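PfkB family carbohydrate kinase (Listeria grayi DSM 20601, PDB 4GM6) probably phosphorylates a sugar or sugar-derived substrate with ATP, as a kinase of the ribokinase-like PfkB family. Local coordinates at residues E32-L37 / V125-Q130; K173-A178 / Q206-L211; H262-H267 / A318-K323. All coordinates share one frame; numbering follows the deposited sequence.

The three contacts sample the two parts of a PfkB-type kinase, a small lid sheet and a large alpha/beta domain. Contact 1 lies where the lid meets the large domain. Contact 2 joins two helices covering the large sheet, its centre about 27 Å from that of contact 1. Contact 3 packs a helix on an antiparallel strand of the large sheet, across the chain's centre from contact 2 and about 29 Å from it between centres. Contacts 1 and 3 approach within about 6 Å (nearest atoms) without touching. D287 bridges this gap, its carboxylate paired with R36 and its carbonyl weakly bonded to K323, close to helix 291-304, which probably borders the active site as in relatives.

Contact 1 (E32-L37 / V125-Q130); sequences ELLMRL and VVYDRQ
The R129 guanidinium carries L34 CD1 over one face, 3.5 Å above its plane, while E32 OE1 and a water sit at its edge; the same L34 methyl reaches the rim of the Y127 ring, 4.0 Å from CE2. This is the base of the four-stranded lid sheet of a PfkB kinase, where strand 34-38 and strand 124-128 flank strand 111-115 and Y112 lies between them. R129 gets there by a bent route: CG sits between the backbone N and the carbonyl carbon, and a turn at chi3 (-56°) folds the planar end back over L34. E32 is extended, and its OE1 takes a nearly straight salt-bridging bond from R129 NH1, 3.0 Å at 167°. E32 OE1 lies in the guanidinium plane, but NH1 approaches it from above the carboxylate plane, the two planes being 64° apart. S132 holds the other carboxylate oxygen, OE2, so both carboxylate oxygens have partners. Helix 158-163 closes the site from the large domain, with L163 against both charged side chains. Beyond the contact, D128 forms a salt bridge to R108 of a second subunit, which ties the lid into the assembly. Two waters complete the network: one joins E32 O to R129 NH1, and the other donates to E32 OE1 and to R129 O while accepting from R129 NE at 2.9 Å.

Contact 2 (K173-A178 / Q206-L211); sequences KIIREA and QQLLPL
I175 on helix 165-180 meets L208 of helix 198-208 and L211 in the 3-10 segment 209-211, within the Rossmann-like alpha/beta layer of the kinase. The two helices lie on the same face of strand 184-188, which runs between them in the chain: I185 supports I175 and F187 supports L208. Apolar packing carries most of the contact. I175 is forked: with CG1 anti to the carbonyl carbon (chi1 -66°), its two branches reach different leucines. CD1, at the end of the longer branch, lies 3.8 Å from L208 CD1, the side chains crossing at about a right angle. CG2 turns instead to L211, whose CD1 is 3.7 Å away and whose CB is 4.0 Å away. The nearest CA atoms, those of I175 and L211, are 7.5 Å apart, and side chains make the contact. A second kind of contact is made by the aliphatic root of a charged residue. R176, extended from CG to NE, runs along the solvent side of the pair and sets its CG methylene beside L211, while K179 touches the same leucine from further along. L211 CD1 thus touches two successive residues of helix 165-180, I175 through CG2 and R176 through CG at 4.1 Å.

Contact 3 (H262-H267 / A318-K323); sequences HLLQGH and AAAGLK
Helix-on-sheet packing in the alpha/beta domain of a PfkB kinase is reduced here to a single leucine resting on a small-residue patch: L264, on the antiparallel strand 261-270, meets A320 and G321 of helix 309-323. Strand 261-270 is the second from the end of the large sheet, hydrogen-bonded between strands 248-256 and 273-282, and L264 projects from it toward the helix. The leucine has CG opposite the backbone N (chi1 -165°), and its CD2 methyl does the touching, 4.0 Å from A320 CB. The area involved is small, 71 Å² in all, yet all three residues are buried. Short side chains on the helix let the elements come close, L264 CA to G321 CA being 7.3 Å. Behind, A318 and A319 face helix 335-344, so that helix 309-323 is sandwiched between it and the strand. One turn on, K323 NZ donates to the carbonyls of V289, I326 and G328 and weakly to that of D287, an arrangement reminiscent of the monovalent-cation site of ribokinase. Regular helical bonding runs through the patch, with L322 N bonded to A318 O at 3.0 Å. Where G321 offers no side chain, L264 CD2 comes against bare backbone, 4.3 Å from G321 N.

Contact 1 (E32-L37 / V125-Q130)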
ATOM      1  N   GLU C  32      -3.500  10.255  29.786  1.00 37.13           N
ATOM      2  CA  GLU C  32      -2.837  10.838  28.636  1.00 42.86           C
ATOM      3  C   GLU C  32      -3.137  10.044  27.372  1.00 40.10           C
ATOM      4  O   GLU C  32      -3.162   8.811  27.413  1.00 37.23           O
ATOM      5  CB  GLU C  32      -1.331  10.846  28.882  1.00 36.55           C
ATOM      6  CG  GLU C  32      -0.534  11.299  27.674  1.00 37.07           C
ATOM      7  CD  GLU C  32       0.938  11.465  27.971  1.00 38.72           C
ATOM      8  OE1 GLU C  32       1.430  10.883  28.964  1.00 42.37           O
ATOM      9  OE2 GLU C  32       1.615  12.169  27.194  1.00 38.60           O
ATOM     10  N   LEU C  33      -3.347  10.755  26.261  1.00 37.38           N
ATOM     11  CA  LEU C  33      -3.466  10.141  24.950  1.00 41.49           C
ATOM     12  C   LEU C  33      -2.108  10.103  24.258  1.00 43.84           C
ATOM     13  O   LEU C  33      -1.360  11.077  24.292  1.00 32.89           O
ATOM     14  CB  LEU C  33      -4.452  10.902  24.062  1.00 45.50           C
ATOM     15  CG  LEU C  33      -5.926  10.597  24.327  1.00 52.75           C
ATOM     16  CD1 LEU C  33      -6.391  11.473  25.478  1.00 43.00           C
ATOM     17  CD2 LEU C  33      -6.783  10.836  23.093  1.00 41.56           C
ATOM     18  N   LEU C  34      -1.804   8.977  23.624  1.00 34.16           N
ATOM     19  CA  LEU C  34      -0.532   8.805  22.932  1.00 33.09           C
ATOM     20  C   LEU C  34      -0.804   8.538  21.464  1.00 35.69           C
ATOM     21  O   LEU C  34      -1.829   7.952  21.104  1.00 32.11           O
ATOM     22  CB  LEU C  34       0.233   7.604  23.509  1.00 28.67           C
ATOM     23  CG  LEU C  34       0.576   7.711  24.987  1.00 38.24           C
ATOM     24  CD1 LEU C  34       1.251   6.432  25.486  1.00 31.53           C
ATOM     25  CD2 LEU C  34       1.487   8.915  25.155  1.00 34.40           C
ATOM     26  N   MET C  35       0.109   8.938  20.600  1.00 30.49           N
ATOM     27  CA  MET C  35       0.011   8.438  19.244  1.00 31.58           C
ATOM     28  C   MET C  35       0.906   7.206  19.134  1.00 27.77           C
ATOM     29  O   MET C  35       2.112   7.270  19.425  1.00 30.21           O
ATOM     30  CB  MET C  35       0.405   9.480  18.215  1.00 27.43           C
ATOM     31  CG  MET C  35       0.415   8.893  16.802  1.00 28.46           C
ATOM     32  SD  MET C  35       0.660  10.116  15.500  1.00 38.30           S
ATOM     33  CE  MET C  35       2.199  10.873  16.000  1.00 41.59           C
ATOM     34  N   ARG C  36       0.324   6.079  18.756  1.00 23.47           N
ATOM     35  CA  ARG C  36       1.135   4.897  18.538  1.00 27.96           C
ATOM     36  C   ARG C  36       1.559   4.821  17.069  1.00 27.74           C
ATOM     37  O   ARG C  36       0.753   5.091  16.184  1.00 27.68           O
ATOM     38  CB  ARG C  36       0.410   3.610  18.938  1.00 26.48           C
ATOM     39  CG  ARG C  36       1.169   2.428  18.365  1.00 28.58           C
ATOM     40  CD  ARG C  36       0.744   1.054  18.850  1.00 41.81           C
ATOM     41  NE  ARG C  36      -0.684   0.840  19.043  1.00 30.58           N
ATOM     42  CZ  ARG C  36      -1.399  -0.142  18.482  1.00 33.10           C
ATOM     43  NH1 ARG C  36      -2.680  -0.271  18.774  1.00 32.55           N
ATOM     44  NH2 ARG C  36      -0.857  -0.980  17.626  1.00 34.07           N
ATOM     45  N   LEU C  37       2.825   4.475  16.828  1.00 25.80           N
ATOM     46  CA  LEU C  37       3.383   4.323  15.466  1.00 24.52           C
ATOM     47  C   LEU C  37       3.927   2.917  15.296  1.00 29.30           C
ATOM     48  O   LEU C  37       4.913   2.560  15.932  1.00 28.10           O
ATOM     49  CB  LEU C  37       4.481   5.360  15.234  1.00 26.04           C
ATOM     50  CG  LEU C  37       3.931   6.790  15.419  1.00 30.49           C
ATOM     51  CD1 LEU C  37       4.867   7.648  16.248  1.00 44.49           C
ATOM     52  CD2 LEU C  37       3.682   7.455  14.091  1.00 31.25           C
ATOM     53  N   VAL C 125       8.503  -2.415  22.077  1.00 36.47           N
ATOM     54  CA  VAL C 125       8.055  -1.023  22.168  1.00 30.70           C
ATOM     55  C   VAL C 125       9.206  -0.066  22.487  1.00 38.08           C
ATOM     56  O   VAL C 125      10.170  -0.434  23.173  1.00 37.25           O
ATOM     57  CB  VAL C 125       6.946  -0.862  23.228  1.00 42.49           C
ATOM     58  CG1 VAL C 125       6.721   0.601  23.550  1.00 54.41           C
ATOM     59  CG2 VAL C 125       5.651  -1.488  22.729  1.00 40.08           C
ATOM     60  N   VAL C 126       9.117   1.155  21.965  1.00 31.13           N
ATOM     61  CA  VAL C 126      10.047   2.224  22.326  1.00 33.48           C
ATOM     62  C   VAL C 126       9.206   3.446  22.653  1.00 35.15           C
ATOM     63  O   VAL C 126       8.524   3.985  21.787  1.00 33.44           O
ATOM     64  CB  VAL C 126      11.005   2.590  21.173  1.00 35.20           C
ATOM     65  CG1 VAL C 126      12.027   3.625  21.638  1.00 36.04           C
ATOM     66  CG2 VAL C 126      11.716   1.354  20.656  1.00 35.20           C
ATOM     67  N   TYR C 127       9.235   3.883  23.905  1.00 32.81           N
ATOM     68  CA  TYR C 127       8.438   5.039  24.278  1.00 33.00           C
ATOM     69  C   TYR C 127       9.095   6.355  23.856  1.00 34.87           C
ATOM     70  O   TYR C 127      10.326   6.508  23.889  1.00 32.68           O
ATOM     71  CB  TYR C 127       8.075   5.006  25.779  1.00 41.25           C
ATOM     72  CG  TYR C 127       6.819   4.177  26.020  1.00 44.87           C
ATOM     73  CD1 TYR C 127       6.896   2.844  26.415  1.00 50.94           C
ATOM     74  CD2 TYR C 127       5.552   4.721  25.798  1.00 55.59           C
ATOM     75  CE1 TYR C 127       5.745   2.084  26.607  1.00 52.13           C
ATOM     76  CE2 TYR C 127       4.399   3.972  25.990  1.00 44.39           C
ATOM     77  CZ  TYR C 127       4.498   2.654  26.387  1.00 58.21           C
ATOM     78  OH  TYR C 127       3.343   1.907  26.558  1.00 58.57           O
ATOM     79  N   ASP C 128       8.264   7.305  23.449  1.00 30.98           N
ATOM     80  CA  ASP C 128       8.721   8.666  23.213  1.00 32.82           C
ATOM     81  C   ASP C 128       7.690   9.620  23.810  1.00 38.02           C
ATOM     82  O   ASP C 128       7.169  10.512  23.127  1.00 31.67           O
ATOM     83  CB  ASP C 128       8.912   8.937  21.717  1.00 30.30           C
ATOM     84  CG  ASP C 128       9.610  10.273  21.455  1.00 35.81           C
ATOM     85  OD1 ASP C 128      10.097  10.913  22.421  1.00 32.27           O
ATOM     86  OD2 ASP C 128       9.681  10.689  20.284  1.00 33.53           O
ATOM     87  N   ARG C 129       7.422   9.427  25.101  1.00 34.47           N
ATOM     88  CA  ARG C 129       6.298  10.053  25.782  1.00 37.63           C
ATOM     89  C   ARG C 129       6.753  11.083  26.811  1.00 39.22           C
ATOM     90  O   ARG C 129       5.967  11.914  27.243  1.00 37.37           O
ATOM     91  CB  ARG C 129       5.415   8.990  26.460  1.00 34.10           C
ATOM     92  CG  ARG C 129       6.015   8.390  27.732  1.00 39.33           C
ATOM     93  CD  ARG C 129       5.083   7.387  28.399  1.00 39.61           C
ATOM     94  NE  ARG C 129       3.780   7.968  28.709  1.00 47.70           N
ATOM     95  CZ  ARG C 129       2.659   7.263  28.872  1.00 46.74           C
ATOM     96  NH1 ARG C 129       1.518   7.881  29.152  1.00 38.28           N
ATOM     97  NH2 ARG C 129       2.673   5.942  28.744  1.00 35.89           N
ATOM     98  N   GLN C 130       8.024  11.054  27.191  1.00 40.78           N
ATOM     99  CA  GLN C 130       8.521  12.081  28.102  1.00 44.35           C
ATOM    100  C   GLN C 130       8.368  13.468  27.490  1.00 43.74           C
ATOM    101  O   GLN C 130       8.379  13.636  26.264  1.00 39.97           O
ATOM    102  CB  GLN C 130       9.989  11.858  28.456  1.00 51.85           C
ATOM    103  CG  GLN C 130      10.241  10.739  29.446  1.00 72.12           C
ATOM    104  CD  GLN C 130      11.718  10.538  29.709  1.00 97.98           C
ATOM    105  OE1 GLN C 130      12.433  11.482  30.046  1.00 74.35           O
ATOM    106  NE2 GLN C 130      12.187   9.304  29.546  1.00 75.74           N
TER
HETATM  107  O   HOH W   1      -1.280   6.955  28.809  1.00 38.22           O
HETATM  108  O   HOH W   2       4.044  10.857  29.167  1.00 41.86           O

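Contact 2 (K173-A178 / Q206-L211)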
ATOM      1  N   LYS C 173      -6.453  14.067  44.725  1.00 79.19           N
ATOM      2  CA  LYS C 173      -7.389  15.144  45.085  1.00 84.25           C
ATOM      3  C   LYS C 173      -8.752  14.928  44.436  1.00 73.89           C
ATOM      4  O   LYS C 173      -9.783  15.264  44.988  1.00 72.95           O
ATOM      5  CB  LYS C 173      -6.849  16.524  44.699  1.00 91.66           C
ATOM      6  CG  LYS C 173      -5.695  17.036  45.535  1.00 91.60           C
ATOM      7  CD  LYS C 173      -5.204  18.376  44.995  1.00109.83           C
ATOM      8  CE  LYS C 173      -3.824  18.743  45.541  1.00101.33           C
ATOM      9  NZ  LYS C 173      -3.867  19.105  46.989  1.00111.04           N
ATOM     10  N   ILE C 174      -8.753  14.370  43.227  1.00 62.56           N
ATOM     11  CA  ILE C 174     -10.003  14.168  42.470  1.00 73.15           C
ATOM     12  C   ILE C 174     -10.824  13.024  43.033  1.00 65.40           C
ATOM     13  O   ILE C 174     -12.034  13.224  43.384  1.00 76.02           O
ATOM     14  CB  ILE C 174      -9.751  13.910  40.980  1.00 74.20           C
ATOM     15  CG1 ILE C 174      -8.896  15.037  40.411  1.00 95.84           C
ATOM     16  CG2 ILE C 174     -11.072  13.767  40.219  1.00 84.19           C
ATOM     17  CD1 ILE C 174      -9.448  16.438  40.697  1.00105.09           C
ATOM     18  N   ILE C 175     -10.174  11.834  43.161  1.00 63.99           N
ATOM     19  CA  ILE C 175     -10.791  10.710  43.849  1.00 67.54           C
ATOM     20  C   ILE C 175     -11.401  11.135  45.201  1.00 64.42           C
ATOM     21  O   ILE C 175     -12.508  10.723  45.516  1.00 75.39           O
ATOM     22  CB  ILE C 175      -9.774   9.574  44.085  1.00 70.31           C
ATOM     23  CG1 ILE C 175      -9.335   8.973  42.748  1.00 64.26           C
ATOM     24  CG2 ILE C 175     -10.369   8.509  45.010  1.00 70.82           C
ATOM     25  CD1 ILE C 175      -8.017   8.218  42.809  1.00 66.95           C
ATOM     26  N   ARG C 176     -10.691  11.917  46.010  1.00 72.74           N
ATOM     27  CA  ARG C 176     -11.258  12.365  47.288  1.00 79.91           C
ATOM     28  C   ARG C 176     -12.483  13.238  47.108  1.00 86.76           C
ATOM     29  O   ARG C 176     -13.474  13.020  47.759  1.00 96.92           O
ATOM     30  CB  ARG C 176     -10.219  13.062  48.159  1.00 99.11           C
ATOM     31  CG  ARG C 176      -9.263  12.118  48.845  1.00 83.44           C
ATOM     32  CD  ARG C 176      -8.276  12.844  49.706  1.00 98.45           C
ATOM     33  NE  ARG C 176      -7.172  11.988  50.092  1.00106.58           N
ATOM     34  CZ  ARG C 176      -5.951  12.429  50.329  1.00112.38           C
ATOM     35  NH1 ARG C 176      -5.682  13.708  50.214  1.00108.36           N
ATOM     36  NH2 ARG C 176      -4.997  11.593  50.666  1.00113.72           N
ATOM     37  N   GLU C 177     -12.448  14.180  46.178  1.00 78.00           N
ATOM     38  CA  GLU C 177     -13.623  15.002  45.919  1.00 81.46           C
ATOM     39  C   GLU C 177     -14.727  14.053  45.439  1.00 74.38           C
ATOM     40  O   GLU C 177     -15.856  14.053  45.950  1.00 81.28           O
ATOM     41  CB  GLU C 177     -13.308  16.076  44.863  1.00 76.85           C
ATOM     42  CG  GLU C 177     -14.510  16.884  44.407  1.00 80.29           C
ATOM     43  CD  GLU C 177     -14.970  17.949  45.410  1.00106.09           C
ATOM     44  OE1 GLU C 177     -14.722  17.785  46.645  1.00 94.78           O
ATOM     45  OE2 GLU C 177     -15.590  18.956  44.956  1.00104.57           O
ATOM     46  N   ALA C 178     -14.382  13.220  44.447  1.00 73.66           N
ATOM     47  CA  ALA C 178     -15.341  12.216  43.908  1.00 70.64           C
ATOM     48  C   ALA C 178     -16.026  11.367  45.079  1.00 71.77           C
ATOM     49  O   ALA C 178     -17.300  11.310  45.187  1.00 79.56           O
ATOM     50  CB  ALA C 178     -14.678  11.248  42.865  1.00 67.87           C
ATOM     51  N   GLN C 206       0.193   2.495  47.630  1.00 70.89           N
ATOM     52  CA  GLN C 206      -0.292   2.458  49.010  1.00 80.84           C
ATOM     53  C   GLN C 206      -1.168   3.663  49.356  1.00 80.85           C
ATOM     54  O   GLN C 206      -2.001   3.573  50.289  1.00 79.52           O
ATOM     55  CB  GLN C 206       0.858   2.308  50.007  1.00 81.50           C
ATOM     56  CG  GLN C 206       1.494   0.924  49.970  1.00 90.04           C
ATOM     57  CD  GLN C 206       2.596   0.768  51.000  1.00107.66           C
ATOM     58  OE1 GLN C 206       3.412   1.672  51.192  1.00128.38           O
ATOM     59  NE2 GLN C 206       2.627  -0.384  51.670  1.00 92.25           N
ATOM     60  N   GLN C 207      -1.009   4.775  48.575  1.00 77.72           N
ATOM     61  CA  GLN C 207      -1.859   5.937  48.770  1.00 85.97           C
ATOM     62  C   GLN C 207      -3.210   5.769  48.061  1.00 74.30           C
ATOM     63  O   GLN C 207      -4.236   6.194  48.570  1.00 84.79           O
ATOM     64  CB  GLN C 207      -1.184   7.223  48.245  1.00 82.47           C
ATOM     65  CG  GLN C 207       0.227   7.454  48.803  1.00118.63           C
ATOM     66  CD  GLN C 207       0.885   8.663  48.173  1.00108.25           C
ATOM     67  OE1 GLN C 207       0.254   9.707  48.005  1.00102.16           O
ATOM     68  NE2 GLN C 207       2.156   8.525  47.818  1.00 94.99           N
ATOM     69  N   LEU C 208      -3.204   5.152  46.882  1.00 66.97           N
ATOM     70  CA  LEU C 208      -4.426   4.987  46.061  1.00 64.68           C
ATOM     71  C   LEU C 208      -5.360   3.905  46.561  1.00 72.79           C
ATOM     72  O   LEU C 208      -6.534   4.162  46.733  1.00 72.80           O
ATOM     73  CB  LEU C 208      -4.091   4.684  44.597  1.00 73.77           C
ATOM     74  CG  LEU C 208      -3.495   5.841  43.867  1.00 90.50           C
ATOM     75  CD1 LEU C 208      -4.597   6.723  43.296  1.00 79.08           C
ATOM     76  CD2 LEU C 208      -2.504   6.680  44.742  1.00 72.65           C
ATOM     77  N   LEU C 209      -4.829   2.702  46.802  1.00 67.97           N
ATOM     78  CA  LEU C 209      -5.663   1.511  47.118  1.00 80.83           C
ATOM     79  C   LEU C 209      -6.721   1.656  48.238  1.00 85.38           C
ATOM     80  O   LEU C 209      -7.864   1.224  48.069  1.00 81.76           O
ATOM     81  CB  LEU C 209      -4.794   0.269  47.410  1.00 85.32           C
ATOM     82  CG  LEU C 209      -3.967  -0.202  46.203  1.00 75.94           C
ATOM     83  CD1 LEU C 209      -3.065  -1.362  46.605  1.00 79.30           C
ATOM     84  CD2 LEU C 209      -4.858  -0.593  45.028  1.00 69.51           C
ATOM     85  N   PRO C 210      -6.346   2.246  49.371  1.00 76.82           N
ATOM     86  CA  PRO C 210      -7.365   2.459  50.460  1.00 77.74           C
ATOM     87  C   PRO C 210      -8.588   3.233  49.960  1.00 74.85           C
ATOM     88  O   PRO C 210      -9.645   3.255  50.621  1.00 78.68           O
ATOM     89  CB  PRO C 210      -6.599   3.284  51.451  1.00 78.98           C
ATOM     90  CG  PRO C 210      -5.155   2.930  51.218  1.00 79.56           C
ATOM     91  CD  PRO C 210      -4.982   2.661  49.736  1.00 72.94           C
ATOM     92  N   LEU C 211      -8.433   3.844  48.784  1.00 76.14           N
ATOM     93  CA  LEU C 211      -9.445   4.716  48.189  1.00 80.01           C
ATOM     94  C   LEU C 211     -10.252   4.102  47.046  1.00 71.09           C
ATOM     95  O   LEU C 211     -11.088   4.793  46.441  1.00 76.95           O
ATOM     96  CB  LEU C 211      -8.767   5.974  47.622  1.00 68.24           C
ATOM     97  CG  LEU C 211      -8.210   6.976  48.618  1.00 70.81           C
ATOM     98  CD1 LEU C 211      -7.983   8.299  47.891  1.00 74.32           C
ATOM     99  CD2 LEU C 211      -9.179   7.144  49.797  1.00 71.60           C
TER

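Contact 3 (H262-H267 / A318-K323)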
ATOM      1  N   HIS C 262      -2.197 -16.926  22.550  1.00 31.26           N
ATOM      2  CA  HIS C 262      -2.449 -16.683  23.967  1.00 30.29           C
ATOM      3  C   HIS C 262      -3.708 -17.438  24.388  1.00 39.18           C
ATOM      4  O   HIS C 262      -4.619 -17.636  23.581  1.00 34.54           O
ATOM      5  CB  HIS C 262      -2.719 -15.197  24.224  1.00 30.14           C
ATOM      6  CG  HIS C 262      -1.521 -14.307  24.084  1.00 34.32           C
ATOM      7  ND1 HIS C 262      -1.547 -12.976  24.446  1.00 33.48           N
ATOM      8  CD2 HIS C 262      -0.264 -14.553  23.645  1.00 34.69           C
ATOM      9  CE1 HIS C 262      -0.371 -12.429  24.190  1.00 35.24           C
ATOM     10  NE2 HIS C 262       0.431 -13.369  23.720  1.00 35.46           N
ATOM     11  N   LEU C 263      -3.762 -17.832  25.660  1.00 36.10           N
ATOM     12  CA  LEU C 263      -4.999 -18.248  26.295  1.00 40.29           C
ATOM     13  C   LEU C 263      -5.440 -17.088  27.185  1.00 41.37           C
ATOM     14  O   LEU C 263      -4.613 -16.427  27.811  1.00 46.59           O
ATOM     15  CB  LEU C 263      -4.782 -19.509  27.140  1.00 39.69           C
ATOM     16  CG  LEU C 263      -4.077 -20.699  26.478  1.00 41.15           C
ATOM     17  CD1 LEU C 263      -3.980 -21.880  27.452  1.00 43.50           C
ATOM     18  CD2 LEU C 263      -4.784 -21.104  25.194  1.00 37.94           C
ATOM     19  N   LEU C 264      -6.738 -16.818  27.224  1.00 42.41           N
ATOM     20  CA  LEU C 264      -7.240 -15.683  27.981  1.00 36.37           C
ATOM     21  C   LEU C 264      -8.491 -16.096  28.716  1.00 40.60           C
ATOM     22  O   LEU C 264      -9.397 -16.674  28.126  1.00 38.61           O
ATOM     23  CB  LEU C 264      -7.583 -14.523  27.050  1.00 37.94           C
ATOM     24  CG  LEU C 264      -7.771 -13.187  27.765  1.00 41.47           C
ATOM     25  CD1 LEU C 264      -6.406 -12.600  28.110  1.00 40.80           C
ATOM     26  CD2 LEU C 264      -8.549 -12.230  26.879  1.00 39.84           C
ATOM     27  N   GLN C 265      -8.531 -15.782  30.004  1.00 39.84           N
ATOM     28  CA  GLN C 265      -9.626 -16.175  30.867  1.00 41.11           C
ATOM     29  C   GLN C 265      -9.840 -15.017  31.828  1.00 41.69           C
ATOM     30  O   GLN C 265      -8.887 -14.508  32.423  1.00 44.64           O
ATOM     31  CB  GLN C 265      -9.268 -17.451  31.630  1.00 42.77           C
ATOM     32  CG  GLN C 265     -10.314 -17.893  32.650  1.00 48.40           C
ATOM     33  CD  GLN C 265     -10.015 -19.260  33.234  1.00 60.35           C
ATOM     34  OE1 GLN C 265      -8.911 -19.518  33.711  1.00 65.54           O
ATOM     35  NE2 GLN C 265     -11.009 -20.142  33.212  1.00 61.93           N
ATOM     36  N   GLY C 266     -11.076 -14.558  31.948  1.00 40.68           N
ATOM     37  CA  GLY C 266     -11.350 -13.430  32.837  1.00 41.40           C
ATOM     38  C   GLY C 266     -11.601 -13.927  34.249  1.00 44.56           C
ATOM     39  O   GLY C 266     -12.155 -15.012  34.434  1.00 45.12           O
ATOM     40  N   HIS C 267     -11.163 -13.136  35.232  1.00 45.02           N
ATOM     41  CA  HIS C 267     -11.465 -13.358  36.639  1.00 54.62           C
ATOM     42  C   HIS C 267     -12.179 -12.117  37.182  1.00 54.78           C
ATOM     43  O   HIS C 267     -11.852 -10.968  36.837  1.00 47.85           O
ATOM     44  CB  HIS C 267     -10.194 -13.581  37.468  1.00 53.79           C
ATOM     45  CG  HIS C 267      -9.474 -14.874  37.181  1.00 63.03           C
ATOM     46  ND1 HIS C 267      -8.148 -15.080  37.509  1.00 69.27           N
ATOM     47  CD2 HIS C 267      -9.883 -16.021  36.573  1.00 66.58           C
ATOM     48  CE1 HIS C 267      -7.774 -16.298  37.113  1.00 78.48           C
ATOM     49  NE2 HIS C 267      -8.808 -16.890  36.539  1.00 71.17           N
ATOM     50  N   ALA C 318     -15.209 -11.953  26.683  1.00 43.48           N
ATOM     51  CA  ALA C 318     -15.531 -12.019  25.262  1.00 35.68           C
ATOM     52  C   ALA C 318     -15.137 -10.730  24.554  1.00 34.55           C
ATOM     53  O   ALA C 318     -14.597 -10.749  23.443  1.00 32.54           O
ATOM     54  CB  ALA C 318     -17.010 -12.302  25.067  1.00 35.24           C
ATOM     55  N   ALA C 319     -15.392  -9.599  25.197  1.00 34.59           N
ATOM     56  CA  ALA C 319     -15.055  -8.308  24.603  1.00 33.80           C
ATOM     57  C   ALA C 319     -13.560  -8.196  24.386  1.00 30.90           C
ATOM     58  O   ALA C 319     -13.090  -7.725  23.346  1.00 34.03           O
ATOM     59  CB  ALA C 319     -15.521  -7.176  25.517  1.00 31.82           C
ATOM     60  N   ALA C 320     -12.813  -8.588  25.406  1.00 34.33           N
ATOM     61  CA  ALA C 320     -11.357  -8.532  25.363  1.00 35.80           C
ATOM     62  C   ALA C 320     -10.824  -9.476  24.291  1.00 31.88           C
ATOM     63  O   ALA C 320      -9.862  -9.161  23.591  1.00 31.28           O
ATOM     64  CB  ALA C 320     -10.790  -8.909  26.728  1.00 39.17           C
ATOM     65  N   GLY C 321     -11.445 -10.646  24.173  1.00 30.20           N
ATOM     66  CA  GLY C 321     -10.993 -11.631  23.202  1.00 29.63           C
ATOM     67  C   GLY C 321     -11.129 -11.110  21.787  1.00 30.01           C
ATOM     68  O   GLY C 321     -10.193 -11.205  20.986  1.00 30.12           O
ATOM     69  N   LEU C 322     -12.295 -10.540  21.491  1.00 32.32           N
ATOM     70  CA  LEU C 322     -12.576  -9.982  20.172  1.00 32.49           C
ATOM     71  C   LEU C 322     -11.639  -8.831  19.819  1.00 29.86           C
ATOM     72  O   LEU C 322     -11.231  -8.721  18.678  1.00 27.07           O
ATOM     73  CB  LEU C 322     -14.044  -9.540  20.061  1.00 31.94           C
ATOM     74  CG  LEU C 322     -15.090 -10.667  19.986  1.00 30.72           C
ATOM     75  CD1 LEU C 322     -16.491 -10.083  20.071  1.00 32.84           C
ATOM     76  CD2 LEU C 322     -14.953 -11.514  18.721  1.00 29.38           C
ATOM     77  N   LYS C 323     -11.304  -7.977  20.790  1.00 28.37           N
ATOM     78  CA  LYS C 323     -10.398  -6.849  20.534  1.00 29.65           C
ATOM     79  C   LYS C 323      -9.055  -7.304  19.939  1.00 29.50           C
ATOM     80  O   LYS C 323      -8.439  -6.580  19.170  1.00 27.86           O
ATOM     81  CB  LYS C 323     -10.144  -6.028  21.818  1.00 27.05           C
ATOM     82  CG  LYS C 323      -8.952  -5.070  21.713  1.00 28.26           C
ATOM     83  CD  LYS C 323      -9.148  -4.044  20.609  1.00 31.90           C
ATOM     84  CE  LYS C 323      -7.854  -3.309  20.284  1.00 34.31           C
ATOM     85  NZ  LYS C 323      -6.806  -4.150  19.605  1.00 25.76           N
TER